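Local coordinates for uncharacterized protein (PDB 3EXC) that cuts single-stranded RNA as a Cas2 endoribonuclease of the CRISPR antiviral defence system, working as a homodimer that also joins with a Cas1 homodimer, at residues 8-13 and 30-35; 48-53 and 65-70; 16-21 and 34-39. The protein carries 2 engineered substitutions. All coordinates share one frame; numbering follows the deposited sequence.

Contact 1 of 3, residues 8-13 and 30-35. With NA (sodium ion), chain C; NA (sodium ion), chain B.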
loop_
_atom_site.group_PDB
_atom_site.type_symbol
_atom_site.label_atom_id
_atom_site.label_comp_id
_atom_site.label_asym_id
_atom_site.label_seq_id
_atom_site.Cartn_x
_atom_site.Cartn_y
_atom_site.Cartn_z
ATOM N N VAL A 8 3.971 3.764 -3.757
ATOM C CA VAL A 8 5.021 2.911 -3.278
ATOM C C VAL A 8 4.543 2.443 -1.927
ATOM O O VAL A 8 4.285 3.262 -1.036
ATOM C CB VAL A 8 6.280 3.714 -3.062
ATOM C CG1 VAL A 8 7.378 2.813 -2.549
ATOM C CG2 VAL A 8 6.660 4.292 -4.389
ATOM N N VAL A 9 4.439 1.145 -1.764
ATOM C CA VAL A 9 4.049 0.530 -0.543
ATOM C C VAL A 9 5.204 -0.359 -0.093
ATOM O O VAL A 9 5.686 -1.233 -0.823
ATOM C CB VAL A 9 2.771 -0.345 -0.812
ATOM C CG1 VAL A 9 2.264 -1.028 0.451
ATOM C CG2 VAL A 9 1.660 0.560 -1.352
ATOM N N TYR A 10 5.625 -0.236 1.152
ATOM C CA TYR A 10 6.775 -1.052 1.597
ATOM C C TYR A 10 6.575 -1.852 2.931
ATOM O O TYR A 10 5.725 -1.528 3.830
ATOM C CB TYR A 10 8.064 -0.209 1.593
ATOM C CG TYR A 10 7.970 1.090 2.342
ATOM C CD1 TYR A 10 7.513 2.243 1.720
ATOM C CD2 TYR A 10 8.342 1.179 3.701
ATOM C CE1 TYR A 10 7.389 3.462 2.449
ATOM C CE2 TYR A 10 8.242 2.387 4.420
ATOM C CZ TYR A 10 7.766 3.518 3.760
ATOM O OH TYR A 10 7.656 4.720 4.418
ATOM N N ASP A 11 7.397 -2.889 3.072
ATOM C CA ASP A 11 7.400 -3.768 4.214
ATOM C C ASP A 11 8.914 -3.947 4.459
ATOM O O ASP A 11 9.607 -4.800 3.869
ATOM C CB ASP A 11 6.617 -5.040 3.813
ATOM C CG ASP A 11 6.782 -6.211 4.798
ATOM O OD1 ASP A 11 7.564 -6.076 5.795
ATOM O OD2 ASP A 11 6.146 -7.304 4.541
ATOM N N VAL A 12 9.449 -3.056 5.281
ATOM C CA VAL A 12 10.840 -3.025 5.526
ATOM C C VAL A 12 11.087 -3.397 6.985
ATOM O O VAL A 12 10.713 -2.627 7.860
ATOM C CB VAL A 12 11.403 -1.628 5.251
ATOM C CG1 VAL A 12 12.810 -1.540 5.756
ATOM C CG2 VAL A 12 11.344 -1.333 3.730
ATOM N N SER A 13 11.696 -4.567 7.244
ATOM C CA SER A 13 11.960 -5.021 8.634
ATOM C C SER A 13 12.851 -4.120 9.490
ATOM O O SER A 13 12.405 -3.690 10.544
ATOM C CB SER A 13 12.426 -6.483 8.704
ATOM O OG SER A 13 11.266 -7.317 8.633
ATOM N N LEU A 30 7.691 12.307 -3.522
ATOM C CA LEU A 30 6.454 11.568 -3.173
ATOM C C LEU A 30 5.930 12.055 -1.832
ATOM O O LEU A 30 6.693 12.584 -1.056
ATOM C CB LEU A 30 6.696 10.089 -3.025
ATOM C CG LEU A 30 7.355 9.281 -4.106
ATOM C CD1 LEU A 30 6.456 8.123 -4.411
ATOM C CD2 LEU A 30 7.441 10.043 -5.300
ATOM N N GLU A 31 4.653 11.818 -1.539
ATOM C CA GLU A 31 4.042 12.287 -0.318
ATOM C C GLU A 31 3.567 11.143 0.516
ATOM O O GLU A 31 2.924 10.224 -0.011
ATOM C CB GLU A 31 2.887 13.233 -0.653
ATOM C CG GLU A 31 3.457 14.653 -0.904
ATOM C CD GLU A 31 2.388 15.662 -1.216
ATOM O OE1 GLU A 31 1.205 15.464 -0.793
ATOM O OE2 GLU A 31 2.727 16.663 -1.888
ATOM N N ARG A 32 3.824 11.210 1.825
ATOM C CA ARG A 32 3.373 10.123 2.667
ATOM C C ARG A 32 1.862 10.092 2.767
ATOM O O ARG A 32 1.257 11.103 2.955
ATOM C CB ARG A 32 3.974 10.190 4.037
ATOM C CG ARG A 32 3.625 8.944 4.809
ATOM C CD ARG A 32 3.944 9.122 6.305
ATOM N NE ARG A 32 5.379 9.101 6.596
ATOM C CZ ARG A 32 6.149 8.017 6.753
ATOM N NH1 ARG A 32 5.639 6.806 6.643
ATOM N NH2 ARG A 32 7.436 8.155 7.061
ATOM N N ILE A 33 1.246 8.941 2.561
ATOM C CA ILE A 33 -0.192 8.796 2.808
ATOM C C ILE A 33 -0.460 7.874 4.008
ATOM O O ILE A 33 -1.549 7.925 4.540
ATOM C CB ILE A 33 -0.960 8.229 1.591
ATOM C CG1 ILE A 33 -0.399 6.897 1.219
ATOM C CG2 ILE A 33 -0.853 9.151 0.439
ATOM C CD1 ILE A 33 -1.251 6.045 0.121
ATOM N N GLN A 34 0.482 7.000 4.399
ATOM C CA GLN A 34 0.302 6.127 5.591
ATOM C C GLN A 34 1.638 5.776 6.074
ATOM O O GLN A 34 2.601 6.021 5.387
ATOM C CB GLN A 34 -0.170 4.749 5.181
ATOM C CG GLN A 34 -1.511 4.647 4.872
ATOM C CD GLN A 34 -1.963 3.232 4.778
ATOM O OE1 GLN A 34 -1.311 2.302 5.291
ATOM N NE2 GLN A 34 -3.182 3.061 4.249
ATOM N N ARG A 35 1.702 5.052 7.176
ATOM C CA ARG A 35 2.991 4.647 7.728
ATOM C C ARG A 35 3.957 3.958 6.727
ATOM O O ARG A 35 5.198 4.095 6.815
ATOM C CB ARG A 35 2.792 3.765 8.955
ATOM C CG ARG A 35 3.853 2.766 9.149
ATOM C CD ARG A 35 3.526 1.827 10.289
ATOM N NE ARG A 35 4.431 0.698 10.168
ATOM C CZ ARG A 35 5.603 0.628 10.776
ATOM N NH1 ARG A 35 5.999 1.609 11.569
ATOM N NH2 ARG A 35 6.378 -0.426 10.591
HETATM NA NA NA C . 3.346 -3.004 4.104
HETATM NA NA NA B . 0.951 1.158 5.900
HETATM O O HOH W 1 1.688 -0.733 3.948
HETATM O O HOH W 2 1.965 -0.361 7.919
HETATM O O HOH W 3 4.259 -2.313 6.573
#
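Beside the sodium sites at the dimer interface, Y10 of strand 5-11 reaches past the intervening strand 37-41 of a ferredoxin-like sheet to R32 and R35. A chi1 of 52° tucks its ring between the two backbone arms, and the hydroxyl ends 3.5 Å from R35 O, counted from Y10 OH. R32 NH1 stands 3.7 Å from the same Y10 OH, with ring and guanidinium planes turned 62° apart. The R32 chain bends at chi3 (-73°) and folds back on its own segment: NH1 gives a weak hydrogen bond to R35 O at 2.8 Å and a straighter but also weak hydrogen bond to Q34 O at 3.4 Å, the latter at the guanidinium edge. Strand 37-41 and the S36 just before it run between the two segments, F38 pairing with V8 and S36 with Y10 through backbone hydrogen bonds; a classic bulge sets I33 and Q34 together opposite A37. Farther along, V8 CG2 packs on L30 CD1 at 3.8 Å, the two chains crossing nearly at right angles. The main-chain Y10 O binds a sodium ion at 2.8 Å, which also holds waters 1 and 3 and Q34 OE1 of the second subunit. D11, next in the strand, is the predicted catalytic magnesium ligand; its OD2 accepts a hydrogen bond from R35 N of the second subunit.

Contact 2 of 3, residues 48-53 and 65-70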
loop_
_atom_site.group_PDB
_atom_site.type_symbol
_atom_site.label_atom_id
_atom_site.label_comp_id
_atom_site.label_asym_id
_atom_site.label_seq_id
_atom_site.Cartn_x
_atom_site.Cartn_y
_atom_site.Cartn_z
ATOM N N LYS A 48 13.484 5.219 -13.193
ATOM C CA LYS A 48 14.703 4.432 -13.064
ATOM C C LYS A 48 15.447 4.768 -11.771
ATOM O O LYS A 48 16.008 3.871 -11.126
ATOM C CB LYS A 48 15.578 4.642 -14.291
ATOM C CG LYS A 48 16.486 3.462 -14.606
ATOM C CD LYS A 48 15.748 2.086 -14.772
ATOM C CE LYS A 48 16.771 1.005 -15.226
ATOM N NZ LYS A 48 17.776 1.604 -16.222
ATOM N N ASP A 49 15.402 6.049 -11.385
ATOM C CA ASP A 49 15.964 6.500 -10.115
ATOM C C ASP A 49 15.234 6.023 -8.893
ATOM O O ASP A 49 15.883 5.682 -7.901
ATOM C CB ASP A 49 16.091 8.005 -10.062
ATOM C CG ASP A 49 17.329 8.466 -10.743
ATOM O OD1 ASP A 49 17.663 9.657 -10.617
ATOM O OD2 ASP A 49 17.996 7.623 -11.405
ATOM N N LEU A 50 13.895 6.024 -8.969
ATOM C CA LEU A 50 13.033 5.453 -7.945
ATOM C C LEU A 50 13.400 3.985 -7.641
ATOM O O LEU A 50 13.640 3.618 -6.492
ATOM C CB LEU A 50 11.544 5.581 -8.312
ATOM C CG LEU A 50 10.574 4.999 -7.305
ATOM C CD1 LEU A 50 10.780 5.722 -6.023
ATOM C CD2 LEU A 50 9.135 5.194 -7.780
ATOM N N VAL A 51 13.465 3.157 -8.668
ATOM C CA VAL A 51 13.791 1.774 -8.465
ATOM C C VAL A 51 15.188 1.625 -7.881
ATOM O O VAL A 51 15.366 0.845 -6.938
ATOM C CB VAL A 51 13.607 0.977 -9.770
ATOM C CG1 VAL A 51 14.128 -0.437 -9.653
ATOM C CG2 VAL A 51 12.116 0.964 -10.169
ATOM N N ARG A 52 16.165 2.377 -8.398
ATOM C CA ARG A 52 17.541 2.294 -7.890
ATOM C C ARG A 52 17.542 2.689 -6.407
ATOM O O ARG A 52 18.075 1.986 -5.567
ATOM C CB ARG A 52 18.499 3.148 -8.725
ATOM C CG ARG A 52 19.796 2.423 -9.204
ATOM C CD ARG A 52 21.060 3.343 -9.187
ATOM N NE ARG A 52 20.815 4.824 -9.148
ATOM C CZ ARG A 52 21.772 5.776 -9.293
ATOM N NH1 ARG A 52 21.435 7.064 -9.241
ATOM N NH2 ARG A 52 23.075 5.447 -9.492
ATOM N N VAL A 53 16.886 3.771 -6.043
ATOM C CA VAL A 53 16.824 4.153 -4.633
ATOM C C VAL A 53 16.270 3.069 -3.733
ATOM O O VAL A 53 16.854 2.737 -2.694
ATOM C CB VAL A 53 15.951 5.402 -4.461
ATOM C CG1 VAL A 53 15.368 5.552 -3.002
ATOM C CG2 VAL A 53 16.691 6.630 -4.959
ATOM N N VAL A 65 8.792 -4.242 -1.541
ATOM C CA VAL A 65 8.332 -2.942 -1.940
ATOM C C VAL A 65 7.542 -3.113 -3.223
ATOM O O VAL A 65 7.989 -3.784 -4.166
ATOM C CB VAL A 65 9.499 -1.977 -2.188
ATOM C CG1 VAL A 65 8.934 -0.576 -2.551
ATOM C CG2 VAL A 65 10.343 -1.766 -0.897
ATOM N N HIS A 66 6.356 -2.528 -3.277
ATOM C CA HIS A 66 5.579 -2.542 -4.479
ATOM C C HIS A 66 5.534 -1.155 -5.062
ATOM O O HIS A 66 5.306 -0.180 -4.352
ATOM C CB HIS A 66 4.189 -2.869 -4.103
ATOM C CG HIS A 66 3.953 -4.315 -4.037
ATOM N ND1 HIS A 66 4.419 -5.080 -2.989
ATOM C CD2 HIS A 66 3.363 -5.170 -4.914
ATOM C CE1 HIS A 66 4.149 -6.359 -3.233
ATOM N NE2 HIS A 66 3.500 -6.440 -4.387
ATOM N N ILE A 67 5.852 -1.037 -6.341
ATOM C CA ILE A 67 5.759 0.245 -7.010
ATOM C C ILE A 67 4.699 0.049 -8.069
ATOM O O ILE A 67 4.855 -0.781 -8.992
ATOM C CB ILE A 67 7.045 0.623 -7.681
ATOM C CG1 ILE A 67 8.197 0.716 -6.641
ATOM C CG2 ILE A 67 6.819 1.918 -8.568
ATOM C CD1 ILE A 67 9.597 0.724 -7.312
ATOM N N ILE A 68 3.594 0.760 -7.873
ATOM C CA ILE A 68 2.348 0.471 -8.563
ATOM C C ILE A 68 1.861 1.714 -9.300
ATOM O O ILE A 68 1.601 2.710 -8.654
ATOM C CB ILE A 68 1.260 0.090 -7.570
ATOM C CG1 ILE A 68 1.671 -1.196 -6.811
ATOM C CG2 ILE A 68 -0.060 -0.215 -8.340
ATOM C CD1 ILE A 68 0.852 -1.450 -5.610
ATOM N N PRO A 69 1.757 1.662 -10.653
ATOM C CA PRO A 69 1.189 2.805 -11.422
ATOM C C PRO A 69 -0.331 2.824 -11.313
ATOM O O PRO A 69 -0.930 1.751 -11.268
ATOM C CB PRO A 69 1.583 2.475 -12.885
ATOM C CG PRO A 69 1.656 0.903 -12.894
ATOM C CD PRO A 69 2.152 0.517 -11.516
ATOM N N LEU A 70 -0.963 3.990 -11.190
ATOM C CA LEU A 70 -2.387 4.048 -11.380
ATOM C C LEU A 70 -2.828 5.303 -12.054
ATOM O O LEU A 70 -2.057 6.214 -12.139
ATOM C CB LEU A 70 -3.123 3.857 -10.101
ATOM C CG LEU A 70 -2.829 4.738 -8.935
ATOM C CD1 LEU A 70 -3.691 4.149 -7.882
ATOM C CD2 LEU A 70 -1.407 4.596 -8.606
#
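I67 is the one residue of 65-70 that touches 48-53, and it does so with two separate branches. Its CD1 lies 3.8 Å from V51 CG2, while its shorter branch, CG2, lies 4.1 Å from L50 CD2. Torsions explain the split: CG1 sits beside the backbone N (chi1 -60°) and the chain then runs on extended, carrying CD1 out to V51, whereas CG2 is anti to that N and serves L50. The two neighbours come in differently. L50 points at the strand and slides past I67 in the opposite direction; V51, one position on in the helix, crosses the I67 chain obliquely with the methyl that stands beside its own backbone N. Two successive helix residues thus share one strand residue, whose CA is 8.3 Å from V51 CA. Around this first shell, L50 also touches L6 of strand 5-11, L25 of helix 15-27 and L28, so its side chain lies where both helices meet the sheet. V51 packs on I79 of the second subunit. The strand itself is fixed by backbone bonds on the inner side, H66 to V9 and I68 to L7, and V65, H66 and I67 pair antiparallel with a strand of the second subunit, which carries the sheet across the interface. Every atom in touch between helix and strand is a methyl, so the contact rests on apolar packing, with no polar bond between the segments to fix its direction.

Contact 3 of 3, residues 16-21 and 34-39. With NA (sodium ion), chain B.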
loop_
_atom_site.group_PDB
_atom_site.type_symbol
_atom_site.label_atom_id
_atom_site.label_comp_id
_atom_site.label_asym_id
_atom_site.label_seq_id
_atom_site.Cartn_x
_atom_site.Cartn_y
_atom_site.Cartn_z
ATOM N N SER A 16 15.640 1.265 10.908
ATOM C CA SER A 16 16.495 2.288 10.391
ATOM C C SER A 16 16.450 2.403 8.861
ATOM O O SER A 16 16.498 3.504 8.317
ATOM C CB SER A 16 17.889 1.985 10.895
ATOM O OG SER A 16 18.805 2.743 10.163
ATOM N N LYS A 17 16.351 1.264 8.175
ATOM C CA LYS A 17 16.177 1.251 6.733
ATOM C C LYS A 17 14.832 1.821 6.358
ATOM O O LYS A 17 14.744 2.533 5.367
ATOM C CB LYS A 17 16.288 -0.157 6.139
ATOM C CG LYS A 17 17.681 -0.771 6.177
ATOM C CD LYS A 17 17.705 -1.997 5.289
ATOM C CE LYS A 17 18.302 -3.216 5.989
ATOM N NZ LYS A 17 19.770 -3.336 5.808
ATOM N N ARG A 18 13.795 1.520 7.140
ATOM C CA ARG A 18 12.473 2.081 6.863
ATOM C C ARG A 18 12.464 3.617 6.809
ATOM O O ARG A 18 11.873 4.208 5.922
ATOM C CB ARG A 18 11.361 1.583 7.808
ATOM C CG ARG A 18 9.947 2.232 7.554
ATOM C CD ARG A 18 8.736 1.427 8.077
ATOM N NE ARG A 18 8.998 1.189 9.480
ATOM C CZ ARG A 18 9.730 0.162 9.929
ATOM N NH1 ARG A 18 10.192 -0.723 9.059
ATOM N NH2 ARG A 18 9.993 -0.003 11.228
ATOM N N ASN A 19 13.121 4.311 7.723
ATOM C CA ASN A 19 13.019 5.747 7.555
ATOM C C ASN A 19 14.045 6.398 6.665
ATOM O O ASN A 19 13.778 7.490 6.183
ATOM C CB ASN A 19 12.923 6.467 8.865
ATOM C CG ASN A 19 13.804 5.903 9.866
ATOM O OD1 ASN A 19 13.679 6.230 11.042
ATOM N ND2 ASN A 19 14.724 5.034 9.437
ATOM N N LYS A 20 15.188 5.747 6.417
ATOM C CA LYS A 20 15.995 6.130 5.263
ATOM C C LYS A 20 15.140 6.137 3.992
ATOM O O LYS A 20 15.183 7.089 3.214
ATOM C CB LYS A 20 17.112 5.159 5.078
ATOM C CG LYS A 20 18.231 5.679 4.185
ATOM C CD LYS A 20 19.444 4.697 4.163
ATOM C CE LYS A 20 20.733 5.413 4.016
ATOM N NZ LYS A 20 21.878 4.491 4.209
ATOM N N LEU A 21 14.361 5.077 3.782
ATOM C CA LEU A 21 13.481 4.970 2.580
ATOM C C LEU A 21 12.417 6.059 2.572
ATOM O O LEU A 21 12.309 6.766 1.600
ATOM C CB LEU A 21 12.831 3.583 2.488
ATOM C CG LEU A 21 11.961 3.351 1.251
ATOM C CD1 LEU A 21 12.790 3.400 -0.005
ATOM C CD2 LEU A 21 11.260 2.006 1.376
ATOM N N GLN A 34 0.482 7.000 4.399
ATOM C CA GLN A 34 0.302 6.127 5.591
ATOM C C GLN A 34 1.638 5.776 6.074
ATOM O O GLN A 34 2.601 6.021 5.387
ATOM C CB GLN A 34 -0.170 4.749 5.181
ATOM C CG GLN A 34 -1.511 4.647 4.872
ATOM C CD GLN A 34 -1.963 3.232 4.778
ATOM O OE1 GLN A 34 -1.311 2.302 5.291
ATOM N NE2 GLN A 34 -3.182 3.061 4.249
ATOM N N ARG A 35 1.702 5.052 7.176
ATOM C CA ARG A 35 2.991 4.647 7.728
ATOM C C ARG A 35 3.957 3.958 6.727
ATOM O O ARG A 35 5.198 4.095 6.815
ATOM C CB ARG A 35 2.792 3.765 8.955
ATOM C CG ARG A 35 3.853 2.766 9.149
ATOM C CD ARG A 35 3.526 1.827 10.289
ATOM N NE ARG A 35 4.431 0.698 10.168
ATOM C CZ ARG A 35 5.603 0.628 10.776
ATOM N NH1 ARG A 35 5.999 1.609 11.569
ATOM N NH2 ARG A 35 6.378 -0.426 10.591
ATOM N N SER A 36 3.442 3.181 5.796
ATOM C CA SER A 36 4.438 2.573 4.881
ATOM C C SER A 36 4.001 2.707 3.418
ATOM O O SER A 36 4.094 1.754 2.671
ATOM C CB SER A 36 4.704 1.112 5.290
ATOM O OG SER A 36 5.500 1.057 6.477
ATOM N N ALA A 37 3.496 3.884 3.034
ATOM C CA ALA A 37 2.959 4.055 1.689
ATOM C C ALA A 37 3.109 5.511 1.327
ATOM O O ALA A 37 2.945 6.385 2.154
ATOM C CB ALA A 37 1.492 3.605 1.646
ATOM N N PHE A 38 3.471 5.757 0.095
ATOM C CA PHE A 38 3.653 7.105 -0.422
ATOM C C PHE A 38 2.964 7.151 -1.782
ATOM O O PHE A 38 2.798 6.083 -2.408
ATOM C CB PHE A 38 5.148 7.363 -0.659
ATOM C CG PHE A 38 5.883 7.842 0.549
ATOM C CD1 PHE A 38 6.269 9.167 0.643
ATOM C CD2 PHE A 38 6.179 6.956 1.596
ATOM C CE1 PHE A 38 6.975 9.620 1.801
ATOM C CE2 PHE A 38 6.840 7.358 2.762
ATOM C CZ PHE A 38 7.252 8.685 2.877
ATOM N N GLU A 39 2.560 8.331 -2.238
ATOM C CA GLU A 39 2.058 8.492 -3.630
ATOM C C GLU A 39 2.707 9.701 -4.255
ATOM O O GLU A 39 3.190 10.589 -3.531
ATOM C CB GLU A 39 0.501 8.611 -3.703
ATOM C CG GLU A 39 -0.082 9.692 -2.743
ATOM C CD GLU A 39 -0.108 11.132 -3.317
ATOM O OE1 GLU A 39 0.056 11.246 -4.573
ATOM O OE2 GLU A 39 -0.322 12.122 -2.517
HETATM NA NA NA B . 0.951 1.158 5.900
HETATM O O HOH W 1 1.688 -0.733 3.948
HETATM O O HOH W 2 1.965 -0.361 7.919
#
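The R18 guanidinium of helix 15-27 is held at NH2 by a salt bridge to D15 and overlaid by R35 NH2 from the turn before strand 37-41. R35 NH2 lies over one face of the R18 group, offset toward its rim and 3.3 Å from R18 NE; in return R18 CD sits over a face of the R35 group. The planes are 47° apart, so this is a tilted overlap and not a parallel stack, and the two chains cross at about a right angle. R18 gets there by bending at chi3 (54°), while R35 stays extended from CG to NE and has water 2 in plane at its guanidinium edge. R18 NE and R35 NH2 are both donors and make no bond to each other; the D15 carboxylate probably offsets part of the charge. Farther back along the chain, R18 CD rests 3.6 Å from S36 OG. Just before this turn, Q34 OE1 binds a sodium ion at 2.6 Å, whose other ligands are waters 1 and 2 and Y10 O of the second subunit. Deeper in the sheet, F38 of strand 37-41 packs on Y10 and on A22 and L25 of the same helix. This is the first helix of a ferredoxin-like fold lying on its sheet and meeting the turn of the beta hairpin, about 7 Å (S36 to D11 side chains) from the predicted magnesium ligand of Cas2.

From the N terminus, strand 5-11 leads into helix 15-27, and contact 1 closes the loop made by that helix when strand 31-34 returns two places away in the sheet. Contact 3 opens within that loop at residues 16-21 and ends on the same stretch, running on to 34-39, so the two share Q34, R35, a sodium ion and two waters. Strand 37-41 fills the gap between the strands of contact 1. Contact 2 comes later in the chain, after both have closed, and seats helix 47-57 on strand 64-70, outermost within this chain but continued by the second subunit, and the neighbour of strand 5-11 through V9 O and H66 N. All three reach the second subunit.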